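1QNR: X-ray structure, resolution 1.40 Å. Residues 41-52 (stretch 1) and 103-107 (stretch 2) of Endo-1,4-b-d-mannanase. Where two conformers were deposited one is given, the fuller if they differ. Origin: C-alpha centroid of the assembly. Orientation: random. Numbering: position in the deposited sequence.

Stretch 1 41-52: TFSHISSSGLKV
Stretch 2, residues 103-107: NLKLI

Leu104 (-110/156) is the hub of this contact, giving up more area to the other stretch than any other residue. Its CA-to-CB bond points sideways, but the m,t rotamer carries the methyls to the helix (near -65/-43) that runs through Phe42, Ile45 and Ser46, and to Leu50 O just beyond it. Leu104 CD1 lies over one face of the Phe42 ring (chi1 -81°, chi2 10°), 4.2 Å from its centroid and 3.8 Å from Phe42 CG, a CH-pi contact. Leu104 CD2 packs apolar against Ile45 CG2 (m,t) at 4.1 Å, meets Ser46 CB at 4.1 Å, and touches Leu50 O at 3.3 Å, van der Waals only. The rule: one methyl for the ring face, the other for the helix and the chain after it. Leu106 (m,t; -121/137) adds CD2 at 4.2 Å from Phe42 CZ.

The helix closes in a Schellman motif at Gly49 (97/5), where a CB would jam against the preceding carbonyl. Leu50 (-79/149) and Lys51 (-115/-15) lead into Val52 (-139/137), which pairs in parallel with Lys105 (-114/151), CA atoms 4.8 Å apart and side chains on one face. Lys105 N donates to Lys51 O at 3.0 Å and 160°; Val52 CA approaches Lys105 O at 3.3 Å. Val52 (t) sets CG1 4.0 Å from Ile107 CG1 (m,t; -99/128).

At the polar edge, one water donates to Lys51 O (2.9 Å) and Asn103 O (2.8 Å; 61/42), bridging the backbones.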

ATOM      1  N   THR A  41     -18.432   3.844   4.066  1.00  8.81           N
ATOM      2  CA  THR A  41     -17.506   3.090   3.211  1.00  9.33           C
ATOM      3  C   THR A  41     -16.920   1.891   3.983  1.00  8.19           C
ATOM      4  O   THR A  41     -16.889   0.745   3.477  1.00  7.67           O
ATOM      5  CB  THR A  41     -16.376   4.036   2.750  1.00  9.19           C
ATOM      6  OG1 THR A  41     -16.970   5.154   2.015  1.00  9.53           O
ATOM      7  CG2 THR A  41     -15.386   3.310   1.807  1.00  8.88           C
ATOM      8  N   PHE A  42     -16.456   2.127   5.235  1.00  8.91           N
ATOM      9  CA  PHE A  42     -15.908   1.001   6.022  1.00  8.45           C
ATOM     10  C   PHE A  42     -16.994   0.022   6.427  1.00  9.35           C
ATOM     11  O   PHE A  42     -16.697  -1.216   6.520  1.00 10.36           O
ATOM     12  CB  PHE A  42     -15.101   1.545   7.221  1.00  8.77           C
ATOM     13  CG  PHE A  42     -13.705   1.983   6.881  1.00  8.21           C
ATOM     14  CD1 PHE A  42     -13.201   2.104   5.583  1.00  9.47           C
ATOM     15  CD2 PHE A  42     -12.826   2.233   7.943  1.00  9.15           C
ATOM     16  CE1 PHE A  42     -11.846   2.452   5.328  1.00 10.19           C
ATOM     17  CE2 PHE A  42     -11.518   2.591   7.701  1.00 10.16           C
ATOM     18  CZ  PHE A  42     -11.017   2.706   6.393  1.00 10.31           C
ATOM     19  N   SER A  43     -18.239   0.461   6.630  1.00  9.51           N
ATOM     20  CA  SER A  43     -19.322  -0.519   6.876  1.00  9.26           C
ATOM     21  C   SER A  43     -19.456  -1.464   5.699  1.00 10.09           C
ATOM     22  O   SER A  43     -19.556  -2.701   5.798  1.00 11.24           O
ATOM     23  CB  SER A  43     -20.662   0.234   7.194  1.00 11.89           C
ATOM     24  OG  SER A  43     -21.721  -0.750   7.417  1.00 18.52           O
ATOM     25  N   HIS A  44     -19.414  -0.966   4.447  1.00  8.58           N
ATOM     26  CA  HIS A  44     -19.564  -1.787   3.228  1.00  8.98           C
ATOM     27  C   HIS A  44     -18.388  -2.736   3.002  1.00  8.68           C
ATOM     28  O   HIS A  44     -18.561  -3.904   2.615  1.00  9.20           O
ATOM     29  CB  HIS A  44     -19.688  -0.832   2.017  1.00  9.20           C
ATOM     30  CG  HIS A  44     -20.865   0.078   2.091  1.00  8.51           C
ATOM     31  ND1 HIS A  44     -20.903   1.212   1.306  1.00  9.55           N
ATOM     32  CD2 HIS A  44     -22.046   0.083   2.793  1.00 10.86           C
ATOM     33  CE1 HIS A  44     -22.016   1.912   1.534  1.00 11.73           C
ATOM     34  NE2 HIS A  44     -22.740   1.246   2.438  1.00 12.97           N
ATOM     35  N   ILE A  45     -17.149  -2.220   3.249  1.00  8.76           N
ATOM     36  CA  ILE A  45     -15.968  -3.126   3.113  1.00  8.40           C
ATOM     37  C   ILE A  45     -16.032  -4.247   4.161  1.00  9.35           C
ATOM     38  O   ILE A  45     -15.824  -5.424   3.806  1.00  8.83           O
ATOM     39  CB  ILE A  45     -14.679  -2.264   3.301  1.00  8.04           C
ATOM     40  CG1 ILE A  45     -14.514  -1.341   2.106  1.00  7.81           C
ATOM     41  CG2 ILE A  45     -13.422  -3.128   3.497  1.00  8.44           C
ATOM     42  CD1 ILE A  45     -13.353  -0.321   2.258  1.00  9.81           C
ATOM     43  N   SER A  46     -16.378  -3.944   5.418  1.00  9.36           N
ATOM     44  CA  SER A  46     -16.458  -4.977   6.451  1.00  9.03           C
ATOM     45  C   SER A  46     -17.598  -5.966   6.184  1.00 10.30           C
ATOM     46  O   SER A  46     -17.387  -7.195   6.292  1.00 10.89           O
ATOM     47  CB  SER A  46     -16.531  -4.316   7.800  1.00 12.48           C
ATOM     48  OG  SER A  46     -16.832  -5.285   8.834  0.50  9.90           O
ATOM     49  N   SER A  47     -18.795  -5.469   5.814  1.00  9.90           N
ATOM     50  CA  SER A  47     -19.895  -6.446   5.551  1.00 12.17           C
ATOM     51  C   SER A  47     -19.669  -7.299   4.316  1.00 12.14           C
ATOM     52  O   SER A  47     -20.196  -8.429   4.139  1.00 13.71           O
ATOM     53  CB  SER A  47     -21.240  -5.703   5.512  1.00 15.56           C
ATOM     54  OG  SER A  47     -21.323  -4.897   4.389  1.00 17.46           O
ATOM     55  N   SER A  48     -18.796  -6.870   3.358  1.00 10.68           N
ATOM     56  CA  SER A  48     -18.409  -7.699   2.214  1.00 11.01           C
ATOM     57  C   SER A  48     -17.439  -8.815   2.612  1.00 10.01           C
ATOM     58  O   SER A  48     -17.198  -9.718   1.790  1.00 13.11           O
ATOM     59  CB  SER A  48     -17.690  -6.761   1.186  1.00 10.20           C
ATOM     60  OG  SER A  48     -18.567  -5.817   0.600  1.00 10.53           O
ATOM     61  N   GLY A  49     -16.873  -8.771   3.802  1.00  9.31           N
ATOM     62  CA  GLY A  49     -15.956  -9.828   4.250  1.00 10.63           C
ATOM     63  C   GLY A  49     -14.477  -9.544   4.073  1.00 10.36           C
ATOM     64  O   GLY A  49     -13.672 -10.453   4.283  1.00 12.02           O
ATOM     65  N   LEU A  50     -14.147  -8.314   3.618  1.00  8.52           N
ATOM     66  CA  LEU A  50     -12.744  -7.932   3.460  1.00  8.77           C
ATOM     67  C   LEU A  50     -12.187  -7.575   4.842  1.00  9.54           C
ATOM     68  O   LEU A  50     -12.897  -6.975   5.694  1.00 11.53           O
ATOM     69  CB  LEU A  50     -12.669  -6.728   2.492  1.00  9.79           C
ATOM     70  CG  LEU A  50     -13.160  -7.044   1.057  1.00  8.92           C
ATOM     71  CD1 LEU A  50     -13.100  -5.755   0.213  1.00 11.26           C
ATOM     72  CD2 LEU A  50     -12.371  -8.149   0.380  1.00  9.93           C
ATOM     73  N   LYS A  51     -10.898  -7.836   5.013  1.00  8.03           N
ATOM     74  CA  LYS A  51     -10.323  -7.658   6.394  1.00  9.06           C
ATOM     75  C   LYS A  51      -9.286  -6.562   6.449  1.00  8.10           C
ATOM     76  O   LYS A  51      -8.927  -6.069   7.579  1.00  8.66           O
ATOM     77  CB  LYS A  51      -9.609  -8.977   6.833  1.00 11.29           C
ATOM     78  CG  LYS A  51     -10.665 -10.062   7.243  1.00 12.12           C
ATOM     79  CD  LYS A  51      -9.885 -11.300   7.817  1.00 13.72           C
ATOM     80  CE  LYS A  51     -10.942 -12.322   8.321  1.00 15.25           C
ATOM     81  NZ  LYS A  51     -10.251 -13.561   8.928  1.00 17.13           N
ATOM     82  N   VAL A  52      -8.750  -6.081   5.321  1.00  7.26           N
ATOM     83  CA  VAL A  52      -7.597  -5.141   5.269  1.00  8.52           C
ATOM     84  C   VAL A  52      -7.849  -4.077   4.194  1.00  7.53           C
ATOM     85  O   VAL A  52      -8.347  -4.418   3.091  1.00  8.94           O
ATOM     86  CB  VAL A  52      -6.288  -5.912   4.938  1.00  7.85           C
ATOM     87  CG1 VAL A  52      -5.083  -4.927   5.094  1.00 10.35           C
ATOM     88  CG2 VAL A  52      -6.041  -7.107   5.871  1.00 10.61           C
ATOM     89  N   ASN A 103     -13.496  -3.348  12.921  1.00 13.89           N
ATOM     90  CA  ASN A 103     -12.629  -4.518  12.966  1.00 14.22           C
ATOM     91  C   ASN A 103     -11.866  -4.705  11.644  1.00 13.17           C
ATOM     92  O   ASN A 103     -11.773  -5.847  11.138  1.00 15.80           O
ATOM     93  CB  ASN A 103     -13.471  -5.778  13.369  1.00 17.97           C
ATOM     94  CG  ASN A 103     -14.214  -5.598  14.708  1.00 23.25           C
ATOM     95  OD1 ASN A 103     -13.531  -5.337  15.698  1.00 24.97           O
ATOM     96  ND2 ASN A 103     -15.540  -5.686  14.672  1.00 27.17           N
ATOM     97  N   LEU A 104     -11.396  -3.595  11.134  1.00 10.39           N
ATOM     98  CA  LEU A 104     -10.559  -3.655   9.900  1.00  9.86           C
ATOM     99  C   LEU A 104      -9.092  -3.304  10.239  1.00  8.95           C
ATOM    100  O   LEU A 104      -8.866  -2.614  11.244  1.00 10.21           O
ATOM    101  CB  LEU A 104     -11.065  -2.583   8.875  1.00  9.25           C
ATOM    102  CG  LEU A 104     -12.433  -2.911   8.238  1.00  8.55           C
ATOM    103  CD1 LEU A 104     -12.959  -1.698   7.446  1.00 10.46           C
ATOM    104  CD2 LEU A 104     -12.411  -4.177   7.367  1.00 10.67           C
ATOM    105  N   LYS A 105      -8.160  -3.778   9.410  1.00  8.69           N
ATOM    106  CA  LYS A 105      -6.735  -3.441   9.626  1.00  8.36           C
ATOM    107  C   LYS A 105      -6.250  -2.565   8.437  1.00  7.41           C
ATOM    108  O   LYS A 105      -6.792  -2.738   7.326  1.00 10.95           O
ATOM    109  CB  LYS A 105      -5.860  -4.722   9.632  1.00  8.08           C
ATOM    110  CG  LYS A 105      -6.396  -5.768  10.685  1.00  9.03           C
ATOM    111  CD  LYS A 105      -6.393  -5.237  12.109  1.00  9.22           C
ATOM    112  CE  LYS A 105      -6.785  -6.387  13.065  1.00 11.38           C
ATOM    113  NZ  LYS A 105      -7.037  -5.815  14.453  1.00 13.94           N
ATOM    114  N   LEU A 106      -5.272  -1.704   8.672  1.00  6.86           N
ATOM    115  CA  LEU A 106      -4.826  -0.781   7.619  1.00  6.95           C
ATOM    116  C   LEU A 106      -3.333  -0.899   7.219  1.00  7.07           C
ATOM    117  O   LEU A 106      -2.447  -1.046   8.084  1.00  7.28           O
ATOM    118  CB  LEU A 106      -4.973   0.657   8.167  1.00  6.96           C
ATOM    119  CG  LEU A 106      -6.407   1.063   8.632  1.00  7.38           C
ATOM    120  CD1 LEU A 106      -6.350   2.429   9.316  1.00 10.61           C
ATOM    121  CD2 LEU A 106      -7.319   1.062   7.382  1.00 11.14           C
ATOM    122  N   ILE A 107      -3.078  -0.855   5.888  1.00  6.95           N
ATOM    123  CA  ILE A 107      -1.673  -0.735   5.403  1.00  6.98           C
ATOM    124  C   ILE A 107      -1.486   0.748   5.083  1.00  7.27           C
ATOM    125  O   ILE A 107      -2.295   1.300   4.304  1.00  8.43           O
ATOM    126  CB  ILE A 107      -1.394  -1.650   4.211  1.00  6.83           C
ATOM    127  CG1 ILE A 107      -1.494  -3.115   4.672  1.00  8.38           C
ATOM    128  CG2 ILE A 107       0.017  -1.328   3.599  1.00  9.51           C
ATOM    129  CD1 ILE A 107      -1.320  -4.181   3.549  1.00  9.17           C
TER
HETATM  130  O   HOH W   1     -14.395  -6.727   9.771  1.00 33.14           O
HETATM  131  O   HOH W   2      -9.691  -7.343  10.112  1.00 14.14           O